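PDB 3KSV: HIT domain-containing protein from Leishmania major, which is of unknown function but binds zinc and probably acts as a nucleotide hydrolase or transferase of the histidine triad (HIT) superfamily. Local coordinates for residues K17-D22 with L49-E54; C25-V28 with A34-F37; A80-G83 with Q89-V92; V72-A77 with F109-K114. All coordinates share one frame; numbering follows the deposited sequence.

Contact 1: residues K17-D22 with L49-E54; sequences KIIKGD and LVIPKE
Ile19 turns CG1 back beside its own backbone N (chi1 -70°) and then extends it (chi2 155°), carrying CD1 off the helix toward the strand. Ile51 answers with CG1 lodged between its backbone N and carbonyl carbon (chi1 71°), a torsion that places CD1 where it meets Ile19 CD1. The two side chains therefore meet tip to tip, with Ile19 CD1 only 3.4 Å from Ile51 CD1, closer than ordinary van der Waals contact. Ile19 CG1 also lies 3.8 Å from Ile51 CD1, so Ile51 CD1 meets both CG1 and CD1 of Ile19. Beyond it, Ile19 CD1 sits near the strand's end, 3.6 Å from Lys53 O and 3.8 Å from Pro52 O. Isoleucine suits both places because its long CG1-CD1 branch reaches across while CG2 stays near its own backbone.

Helix 14-20 ends in a Schellman motif: Gly21, with positive phi, donates from N to Ile18 O at 3.1 Å, and Asp22 N reaches Lys17 O at 2.8 Å. Lys53 brings its aliphatic CG within 4.4 Å of Ile19 CG2, while its ammonium leads away to Thr31 O.

Ile19 also touches His106, a zinc ligand whose NE2 is hydrogen-bonded to Pro52 O, and Ile51 touches His108, the predicted nucleotide-accepting histidine. No hydrogen bond crosses between the two segments, which meet by apolar packing alone; the contact is a small apolar patch, partly buried, consistent with an apolar flank for the zinc site.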
loop_
_atom_site.group_PDB
_atom_site.type_symbol
_atom_site.label_atom_id
_atom_site.label_comp_id
_atom_site.label_asym_id
_atom_site.label_seq_id
_atom_site.Cartn_x
_atom_site.Cartn_y
_atom_site.Cartn_z
ATOM N N LYS A 17 -21.260 -5.516 0.353
ATOM C CA LYS A 17 -22.189 -6.487 -0.233
ATOM C C LYS A 17 -21.501 -7.852 -0.411
ATOM O O LYS A 17 -22.069 -8.877 -0.080
ATOM C CB LYS A 17 -22.710 -5.996 -1.579
ATOM C CG LYS A 17 -23.667 -4.822 -1.500
ATOM C CD LYS A 17 -24.322 -4.590 -2.867
ATOM C CE LYS A 17 -24.964 -3.220 -2.971
ATOM N NZ LYS A 17 -26.244 -3.203 -2.246
ATOM N N ILE A 18 -20.277 -7.843 -0.930
ATOM C CA ILE A 18 -19.463 -9.056 -1.035
ATOM C C ILE A 18 -19.219 -9.660 0.356
ATOM O O ILE A 18 -19.403 -10.858 0.558
ATOM C CB ILE A 18 -18.122 -8.763 -1.719
ATOM C CG1 ILE A 18 -18.353 -8.408 -3.182
ATOM C CG2 ILE A 18 -17.172 -9.956 -1.638
ATOM C CD1 ILE A 18 -17.226 -7.565 -3.747
ATOM N N ILE A 19 -18.844 -8.821 1.317
ATOM C CA ILE A 19 -18.455 -9.297 2.643
ATOM C C ILE A 19 -19.605 -9.996 3.362
ATOM O O ILE A 19 -19.391 -11.023 3.996
ATOM C CB ILE A 19 -17.874 -8.137 3.524
ATOM C CG1 ILE A 19 -16.507 -7.683 2.996
ATOM C CG2 ILE A 19 -17.742 -8.575 4.976
ATOM C CD1 ILE A 19 -16.166 -6.247 3.374
ATOM N N LYS A 20 -20.818 -9.458 3.237
ATOM C CA LYS A 20 -22.006 -10.016 3.912
ATOM C C LYS A 20 -22.654 -11.169 3.130
ATOM O O LYS A 20 -23.572 -11.837 3.643
ATOM C CB LYS A 20 -23.054 -8.918 4.175
ATOM C CG LYS A 20 -22.735 -7.987 5.348
ATOM N N GLY A 21 -22.194 -11.388 1.895
ATOM C CA GLY A 21 -22.720 -12.459 1.032
ATOM C C GLY A 21 -23.861 -12.101 0.077
ATOM O O GLY A 21 -24.488 -12.994 -0.493
ATOM N N ASP A 22 -24.136 -10.811 -0.117
ATOM C CA ASP A 22 -25.228 -10.382 -1.010
ATOM C C ASP A 22 -24.816 -10.465 -2.484
ATOM O O ASP A 22 -25.680 -10.583 -3.356
ATOM C CB ASP A 22 -25.711 -8.960 -0.677
ATOM C CG ASP A 22 -26.343 -8.847 0.717
ATOM O OD1 ASP A 22 -27.059 -9.774 1.159
ATOM O OD2 ASP A 22 -26.134 -7.800 1.373
ATOM N N LEU A 49 -7.222 -7.888 -4.821
ATOM C CA LEU A 49 -7.616 -6.908 -3.834
ATOM C C LEU A 49 -7.534 -7.504 -2.423
ATOM O O LEU A 49 -7.850 -8.675 -2.223
ATOM C CB LEU A 49 -9.047 -6.479 -4.097
ATOM C CG LEU A 49 -9.342 -5.878 -5.475
ATOM C CD1 LEU A 49 -10.852 -5.879 -5.740
ATOM C CD2 LEU A 49 -8.788 -4.495 -5.603
ATOM N N VAL A 50 -7.092 -6.702 -1.457
ATOM C CA VAL A 50 -7.130 -7.070 -0.040
ATOM C C VAL A 50 -7.899 -5.976 0.692
ATOM O O VAL A 50 -7.511 -4.807 0.649
ATOM C CB VAL A 50 -5.712 -7.170 0.571
ATOM C CG1 VAL A 50 -5.782 -7.332 2.084
ATOM C CG2 VAL A 50 -4.934 -8.310 -0.062
ATOM N N ILE A 51 -8.972 -6.347 1.371
ATOM C CA ILE A 51 -9.819 -5.370 2.051
ATOM C C ILE A 51 -10.040 -5.723 3.530
ATOM O O ILE A 51 -10.055 -6.901 3.893
ATOM C CB ILE A 51 -11.199 -5.228 1.350
ATOM C CG1 ILE A 51 -12.050 -6.454 1.579
ATOM C CG2 ILE A 51 -11.035 -4.995 -0.164
ATOM C CD1 ILE A 51 -13.513 -6.207 1.285
ATOM N N PRO A 52 -10.214 -4.707 4.391
ATOM C CA PRO A 52 -10.698 -5.010 5.721
ATOM C C PRO A 52 -12.174 -5.380 5.686
ATOM O O PRO A 52 -12.925 -4.881 4.846
ATOM C CB PRO A 52 -10.495 -3.690 6.459
ATOM C CG PRO A 52 -10.695 -2.671 5.417
ATOM C CD PRO A 52 -10.049 -3.257 4.199
ATOM N N LYS A 53 -12.589 -6.257 6.585
ATOM C CA LYS A 53 -14.005 -6.565 6.730
ATOM C C LYS A 53 -14.792 -5.344 7.233
ATOM O O LYS A 53 -15.925 -5.125 6.814
ATOM C CB LYS A 53 -14.198 -7.759 7.663
ATOM C CG LYS A 53 -13.848 -9.109 7.020
ATOM C CD LYS A 53 -13.759 -10.215 8.078
ATOM C CE LYS A 53 -13.784 -11.612 7.477
ATOM N NZ LYS A 53 -13.421 -12.654 8.488
ATOM N N GLU A 54 -14.176 -4.541 8.097
ATOM C CA GLU A 54 -14.792 -3.316 8.628
ATOM C C GLU A 54 -15.014 -2.323 7.484
ATOM O O GLU A 54 -14.143 -2.168 6.623
ATOM C CB GLU A 54 -13.863 -2.686 9.701
ATOM C CG GLU A 54 -14.416 -1.430 10.428
ATOM C CD GLU A 54 -13.321 -0.543 11.105
ATOM O OE1 GLU A 54 -12.115 -0.944 11.205
ATOM O OE2 GLU A 54 -13.687 0.585 11.530
#

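Contact 2: residues C25-V28 with A34-F37; sequences CAKV and ALAF
Val28 and Ala36 join the two arms of a beta hairpin, formed by strands 27-30 and 34-38 at the margin of the HIT-domain sheet. Val28 holds CG2 anti to its carbonyl carbon, beside the backbone N, and this branch rests 3.9 Å from Phe37 CA. Val28 CB lies 4.3 Å from Ala36 CB, and the single methyl of Ala36 packs against Met48 as well. The valine side chain as a whole also meets Met48 and Ile146 of the second subunit, an apolar setting that suits its compact, branched shape.

Phe37 takes the least roomy of its chi1 positions (49°), with CG between backbone N and carbonyl carbon, and its ring packs on Leu49 and Ile51. Near the root of that ring stands Cys25, whose SG, extended anti to its backbone N, comes within 3.8 Å of Phe37 CD1. This is a sulfur-aromatic contact: the sulfur is 4.5 Å from the ring centroid and approaches obliquely, 41° off the normal. Cysteine is apt here, being compact, polarizable and apolar enough to border a ring.

Lys27 and Leu35 cross at about a right angle, Lys27 CG resting 4.2 Å from Leu35 CD1. The lysine then bends late in its chain and leads its charge away, keeping only methylenes in the contact. The chain turns a corner at Val28. Its N donates to Ala36 O at 2.8 Å with a bent N-H...O angle of 144°, the donor standing above the carbonyl plane. A carbonyl finishes the fit, Ala26 O sitting 3.4 Å from Phe37 CB.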
loop_
_atom_site.group_PDB
_atom_site.type_symbol
_atom_site.label_atom_id
_atom_site.label_comp_id
_atom_site.label_asym_id
_atom_site.label_seq_id
_atom_site.Cartn_x
_atom_site.Cartn_y
_atom_site.Cartn_z
ATOM N N CYS A 25 -18.443 -13.901 -4.901
ATOM C CA CYS A 25 -17.081 -13.601 -5.338
ATOM C C CYS A 25 -16.184 -14.664 -4.710
ATOM O O CYS A 25 -16.310 -14.970 -3.514
ATOM C CB CYS A 25 -16.655 -12.172 -4.946
ATOM S SG CYS A 25 -15.126 -11.545 -5.793
ATOM N N ALA A 26 -15.329 -15.258 -5.537
ATOM C CA ALA A 26 -14.420 -16.296 -5.080
ATOM C C ALA A 26 -13.435 -15.677 -4.094
ATOM O O ALA A 26 -12.700 -14.747 -4.411
ATOM C CB ALA A 26 -13.682 -16.946 -6.253
ATOM N N LYS A 27 -13.443 -16.230 -2.899
ATOM C CA LYS A 27 -12.637 -15.763 -1.794
ATOM C C LYS A 27 -11.209 -16.378 -1.899
ATOM O O LYS A 27 -11.046 -17.602 -1.890
ATOM C CB LYS A 27 -13.431 -16.217 -0.569
ATOM C CG LYS A 27 -12.961 -15.890 0.805
ATOM C CD LYS A 27 -13.815 -16.762 1.785
ATOM C CE LYS A 27 -13.296 -18.234 1.860
ATOM N NZ LYS A 27 -14.382 -19.261 1.879
ATOM N N VAL A 28 -10.194 -15.530 -2.082
ATOM C CA VAL A 28 -8.780 -15.977 -2.196
ATOM C C VAL A 28 -8.142 -16.250 -0.810
ATOM O O VAL A 28 -7.252 -17.101 -0.655
ATOM C CB VAL A 28 -7.948 -14.944 -3.028
ATOM C CG1 VAL A 28 -6.450 -15.127 -2.849
ATOM C CG2 VAL A 28 -8.340 -15.031 -4.506
ATOM N N ALA A 34 -9.998 -9.418 7.779
ATOM C CA ALA A 34 -9.698 -9.063 6.384
ATOM C C ALA A 34 -10.118 -10.142 5.370
ATOM O O ALA A 34 -10.280 -11.296 5.721
ATOM C CB ALA A 34 -8.191 -8.741 6.233
ATOM N N LEU A 35 -10.284 -9.735 4.115
ATOM C CA LEU A 35 -10.617 -10.631 3.024
ATOM C C LEU A 35 -9.771 -10.308 1.770
ATOM O O LEU A 35 -9.421 -9.147 1.532
ATOM C CB LEU A 35 -12.116 -10.479 2.714
ATOM C CG LEU A 35 -12.856 -11.667 2.123
ATOM C CD1 LEU A 35 -13.365 -12.554 3.263
ATOM C CD2 LEU A 35 -14.008 -11.195 1.182
ATOM N N ALA A 36 -9.458 -11.327 0.968
ATOM C CA ALA A 36 -8.842 -11.152 -0.341
ATOM C C ALA A 36 -9.655 -11.824 -1.451
ATOM O O ALA A 36 -10.249 -12.901 -1.255
ATOM C CB ALA A 36 -7.412 -11.686 -0.325
ATOM N N PHE A 37 -9.675 -11.183 -2.620
ATOM C CA PHE A 37 -10.279 -11.732 -3.813
ATOM C C PHE A 37 -9.705 -11.112 -5.100
ATOM O O PHE A 37 -8.893 -10.187 -5.063
ATOM C CB PHE A 37 -11.798 -11.588 -3.749
ATOM C CG PHE A 37 -12.256 -10.228 -3.394
ATOM C CD1 PHE A 37 -12.443 -9.276 -4.381
ATOM C CD2 PHE A 37 -12.517 -9.898 -2.083
ATOM C CE1 PHE A 37 -12.888 -7.986 -4.068
ATOM C CE2 PHE A 37 -12.957 -8.625 -1.745
ATOM C CZ PHE A 37 -13.140 -7.655 -2.743
#

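Contact 3: residues A80-G83 with Q89-V92; sequences AVAG and QYNV
Val81, on the last turn of helix 64-82, points at the strand and reaches Tyr90 with one branch. CG1 stands anti to the backbone N (chi1 166°) and slants across the root of the tyrosine, 3.8 Å from Tyr90 CB and 3.9 Å from Tyr90 CG. A beta-branched residue fits well: valine touches Tyr90 through CG1 while its side chain also packs on Ile111 and Pro113. Ala82 follows with CB lying 4.0 Å from Tyr90 CE2; a single methyl is enough to touch the ring, obliquely, at this atom. At Gly83 the chain leaves the helix with positive phi, a conformation that glycine accepts readily, and its N keeps a weak bond to Ala80 O at 3.2 Å.

Tyr90 meets both residues because its CG lies between backbone N and carbonyl carbon (chi1 53°), folding the ring back toward the helix. Its OH is hydrogen-bonded to His60 N of the second subunit, so the buried hydroxyl is satisfied across the interface. Tyr90, Asn91 and Val92 also pair antiparallel with a strand of that subunit, joining the two five-stranded sheets into the continuous sheet typical of the HINT-type HIT dimer.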
loop_
_atom_site.group_PDB
_atom_site.type_symbol
_atom_site.label_atom_id
_atom_site.label_comp_id
_atom_site.label_asym_id
_atom_site.label_seq_id
_atom_site.Cartn_x
_atom_site.Cartn_y
_atom_site.Cartn_z
ATOM N N ALA A 80 1.788 -14.638 -2.995
ATOM C CA ALA A 80 0.954 -15.295 -4.011
ATOM C C ALA A 80 1.190 -14.636 -5.357
ATOM O O ALA A 80 1.425 -15.326 -6.363
ATOM C CB ALA A 80 -0.538 -15.249 -3.643
ATOM N N VAL A 81 1.184 -13.310 -5.364
ATOM C CA VAL A 81 1.319 -12.537 -6.611
ATOM C C VAL A 81 2.737 -12.639 -7.194
ATOM O O VAL A 81 2.913 -12.624 -8.427
ATOM C CB VAL A 81 0.870 -11.046 -6.417
ATOM C CG1 VAL A 81 1.312 -10.183 -7.582
ATOM C CG2 VAL A 81 -0.626 -10.959 -6.267
ATOM N N ALA A 82 3.739 -12.776 -6.323
ATOM C CA ALA A 82 5.133 -12.877 -6.777
ATOM C C ALA A 82 5.363 -14.180 -7.557
ATOM O O ALA A 82 6.300 -14.273 -8.368
ATOM C CB ALA A 82 6.110 -12.750 -5.590
ATOM N N GLY A 83 4.501 -15.175 -7.334
ATOM C CA GLY A 83 4.479 -16.388 -8.159
ATOM C C GLY A 83 5.319 -17.512 -7.590
ATOM O O GLY A 83 5.962 -17.339 -6.565
ATOM N N GLN A 89 6.872 -9.068 -10.800
ATOM C CA GLN A 89 6.920 -7.730 -10.239
ATOM C C GLN A 89 5.487 -7.240 -10.067
ATOM O O GLN A 89 4.588 -7.750 -10.714
ATOM C CB GLN A 89 7.720 -6.817 -11.147
ATOM C CG GLN A 89 9.132 -7.353 -11.370
ATOM C CD GLN A 89 10.023 -6.433 -12.169
ATOM O OE1 GLN A 89 9.944 -5.221 -12.073
ATOM N NE2 GLN A 89 10.899 -7.026 -12.956
ATOM N N TYR A 90 5.281 -6.254 -9.192
ATOM C CA TYR A 90 3.925 -5.804 -8.879
ATOM C C TYR A 90 3.889 -4.476 -8.122
ATOM O O TYR A 90 4.852 -4.076 -7.473
ATOM C CB TYR A 90 3.168 -6.883 -8.073
ATOM C CG TYR A 90 3.926 -7.343 -6.827
ATOM C CD1 TYR A 90 3.662 -6.788 -5.575
ATOM C CD2 TYR A 90 4.881 -8.339 -6.906
ATOM C CE1 TYR A 90 4.346 -7.197 -4.465
ATOM C CE2 TYR A 90 5.581 -8.753 -5.788
ATOM C CZ TYR A 90 5.298 -8.179 -4.581
ATOM O OH TYR A 90 6.001 -8.571 -3.480
ATOM N N ASN A 91 2.747 -3.804 -8.195
ATOM C CA ASN A 91 2.540 -2.581 -7.449
ATOM C C ASN A 91 1.419 -2.800 -6.428
ATOM O O ASN A 91 0.425 -3.504 -6.713
ATOM C CB ASN A 91 2.178 -1.432 -8.377
ATOM C CG ASN A 91 3.305 -1.054 -9.322
ATOM O OD1 ASN A 91 3.329 -1.510 -10.461
ATOM N ND2 ASN A 91 4.239 -0.206 -8.864
ATOM N N VAL A 92 1.606 -2.230 -5.234
ATOM C CA VAL A 92 0.578 -2.178 -4.217
ATOM C C VAL A 92 0.083 -0.723 -4.154
ATOM O O VAL A 92 0.862 0.210 -3.994
ATOM C CB VAL A 92 1.099 -2.638 -2.838
ATOM C CG1 VAL A 92 0.001 -2.469 -1.767
ATOM C CG2 VAL A 92 1.546 -4.108 -2.909
#

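Contact 4: residues V72-A77 with F109-K114; sequences VLLAKA and FHIIPK
Ala77 N donates to Leu73 O at 2.9 Å, a regular helical bond whose turn presents Leu74 to strand 109-114. Leu74 carries the contact. Its CG, anti to the backbone N (chi1 -169°), is brought toward the strand, and chi2 (60°) then sends the two methyls to different places. CD2 lies 3.7 Å from Phe109 CD1, reaching the ring obliquely, and the two side chains run at about a right angle. The other methyl, CD1, wedges between Phe109 CB at 3.7 Å and Ile111 CG1 at 3.9 Å. A forked side chain is well matched to this task, touching Phe109 and Ile111, residues i and i+2 on one face of the strand.

Ala77 points the same way but does not touch this strand; its methyl packs on Met48 and Val50 of strand 48-52. Val92 joins Leu74 and Phe109 from the neighbouring strand.

On the other face of strand 109-114 His110 points away from the helix, with ND1 hydrogen-bonded to His47 NE2 and its ring against His108, the predicted nucleotide-accepting residue. Apolar Phe109 and Ile111 thus face the helix while the histidine faces the probable active site, the pattern of the histidine triad motif His-φ-His-φ-His-φ-φ that gives the HIT family its name.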
loop_
_atom_site.group_PDB
_atom_site.type_symbol
_atom_site.label_atom_id
_atom_site.label_comp_id
_atom_site.label_asym_id
_atom_site.label_seq_id
_atom_site.Cartn_x
_atom_site.Cartn_y
_atom_site.Cartn_z
ATOM N N VAL A 72 -0.594 -8.065 7.395
ATOM C CA VAL A 72 -0.197 -9.459 7.304
ATOM C C VAL A 72 -0.808 -10.129 6.072
ATOM O O VAL A 72 -0.089 -10.786 5.329
ATOM C CB VAL A 72 -0.586 -10.250 8.584
ATOM C CG1 VAL A 72 -0.578 -11.747 8.323
ATOM C CG2 VAL A 72 0.358 -9.892 9.724
ATOM N N LEU A 73 -2.117 -9.951 5.849
ATOM C CA LEU A 73 -2.745 -10.494 4.648
ATOM C C LEU A 73 -2.172 -9.901 3.365
ATOM O O LEU A 73 -2.041 -10.607 2.369
ATOM C CB LEU A 73 -4.256 -10.297 4.665
ATOM C CG LEU A 73 -5.017 -11.031 3.549
ATOM C CD1 LEU A 73 -4.530 -12.468 3.334
ATOM C CD2 LEU A 73 -6.550 -10.983 3.821
ATOM N N LEU A 74 -1.841 -8.618 3.380
ATOM C CA LEU A 74 -1.208 -7.968 2.216
ATOM C C LEU A 74 0.145 -8.615 1.849
ATOM O O LEU A 74 0.430 -8.895 0.675
ATOM C CB LEU A 74 -1.015 -6.487 2.506
ATOM C CG LEU A 74 -0.606 -5.570 1.359
ATOM C CD1 LEU A 74 -1.646 -5.601 0.241
ATOM C CD2 LEU A 74 -0.425 -4.143 1.909
ATOM N N ALA A 75 0.957 -8.876 2.865
ATOM C CA ALA A 75 2.252 -9.536 2.687
ATOM C C ALA A 75 2.083 -10.954 2.161
ATOM O O ALA A 75 2.834 -11.390 1.304
ATOM C CB ALA A 75 3.046 -9.552 4.021
ATOM N N LYS A 76 1.096 -11.672 2.685
ATOM C CA LYS A 76 0.829 -13.034 2.224
ATOM C C LYS A 76 0.374 -13.040 0.772
ATOM O O LYS A 76 0.861 -13.848 -0.033
ATOM C CB LYS A 76 -0.225 -13.712 3.099
ATOM C CG LYS A 76 0.288 -14.020 4.462
ATOM C CD LYS A 76 -0.671 -14.838 5.281
ATOM C CE LYS A 76 -0.015 -15.294 6.589
ATOM N NZ LYS A 76 -0.938 -16.144 7.378
ATOM N N ALA A 77 -0.558 -12.143 0.455
ATOM C CA ALA A 77 -1.052 -11.962 -0.898
ATOM C C ALA A 77 0.071 -11.598 -1.874
ATOM O O ALA A 77 0.112 -12.118 -2.985
ATOM C CB ALA A 77 -2.190 -10.898 -0.928
ATOM N N PHE A 109 -6.735 -2.474 -0.901
ATOM C CA PHE A 109 -5.386 -2.521 -1.430
ATOM C C PHE A 109 -5.388 -3.326 -2.722
ATOM O O PHE A 109 -5.752 -4.485 -2.729
ATOM C CB PHE A 109 -4.442 -3.192 -0.422
ATOM C CG PHE A 109 -4.084 -2.332 0.732
ATOM C CD1 PHE A 109 -2.892 -1.615 0.727
ATOM C CD2 PHE A 109 -4.942 -2.214 1.814
ATOM C CE1 PHE A 109 -2.561 -0.817 1.758
ATOM C CE2 PHE A 109 -4.613 -1.404 2.874
ATOM C CZ PHE A 109 -3.407 -0.707 2.856
ATOM N N HIS A 110 -4.985 -2.701 -3.813
ATOM C CA HIS A 110 -4.762 -3.393 -5.065
ATOM C C HIS A 110 -3.353 -4.008 -4.996
ATOM O O HIS A 110 -2.403 -3.322 -4.559
ATOM C CB HIS A 110 -4.787 -2.390 -6.224
ATOM C CG HIS A 110 -6.072 -1.621 -6.375
ATOM N ND1 HIS A 110 -7.065 -2.005 -7.245
ATOM C CD2 HIS A 110 -6.482 -0.444 -5.834
ATOM C CE1 HIS A 110 -8.043 -1.117 -7.208
ATOM N NE2 HIS A 110 -7.716 -0.160 -6.357
ATOM N N ILE A 111 -3.220 -5.275 -5.416
ATOM C CA ILE A 111 -1.903 -5.872 -5.726
ATOM C C ILE A 111 -1.893 -6.201 -7.206
ATOM O O ILE A 111 -2.598 -7.114 -7.637
ATOM C CB ILE A 111 -1.540 -7.120 -4.877
ATOM C CG1 ILE A 111 -1.875 -6.922 -3.380
ATOM C CG2 ILE A 111 -0.009 -7.429 -5.016
ATOM C CD1 ILE A 111 -3.367 -6.935 -3.057
ATOM N N ILE A 112 -1.126 -5.429 -7.988
ATOM C CA ILE A 112 -1.264 -5.404 -9.455
ATOM C C ILE A 112 0.016 -5.912 -10.109
ATOM O O ILE A 112 1.040 -5.225 -10.039
ATOM C CB ILE A 112 -1.543 -3.974 -9.990
ATOM C CG1 ILE A 112 -2.711 -3.295 -9.259
ATOM C CG2 ILE A 112 -1.882 -4.016 -11.464
ATOM C CD1 ILE A 112 -2.669 -1.797 -9.338
ATOM N N PRO A 113 -0.018 -7.117 -10.743
ATOM C CA PRO A 113 1.145 -7.654 -11.458
ATOM C C PRO A 113 1.604 -6.708 -12.547
ATOM O O PRO A 113 0.769 -6.106 -13.231
ATOM C CB PRO A 113 0.615 -8.942 -12.091
ATOM C CG PRO A 113 -0.506 -9.356 -11.175
ATOM C CD PRO A 113 -1.118 -8.096 -10.682
ATOM N N LYS A 114 2.918 -6.553 -12.670
ATOM C CA LYS A 114 3.514 -5.734 -13.719
ATOM C C LYS A 114 4.304 -6.680 -14.587
ATOM O O LYS A 114 5.487 -6.958 -14.362
ATOM C CB LYS A 114 4.413 -4.620 -13.147
ATOM C CG LYS A 114 4.900 -3.606 -14.206
ATOM C CD LYS A 114 3.735 -2.741 -14.698
ATOM C CE LYS A 114 4.137 -1.605 -15.607
ATOM N NZ LYS A 114 5.221 -0.793 -15.018
#

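From the N terminus, helix 14-20 opens a loop that contact 1 closes on strand 48-52, and contact 2, in the hairpin of strands 27-30 and 34-38, nests inside it. The two touch through the pairing of strands 34-38 and 48-52. Farther on, helix 64-82 opens a second loop, closed by contact 4 at strand 109-114; contact 3 nests within it, using the end of the same helix and strand 89-96. The two nested pairs follow in series and do not cross. Pairing of strand 48-52 with 109-114 links contacts 1 and 4. Contacts 3 and 4 touch through strands 89-96 and 109-114, and both reach the second subunit, so one sheet links all four.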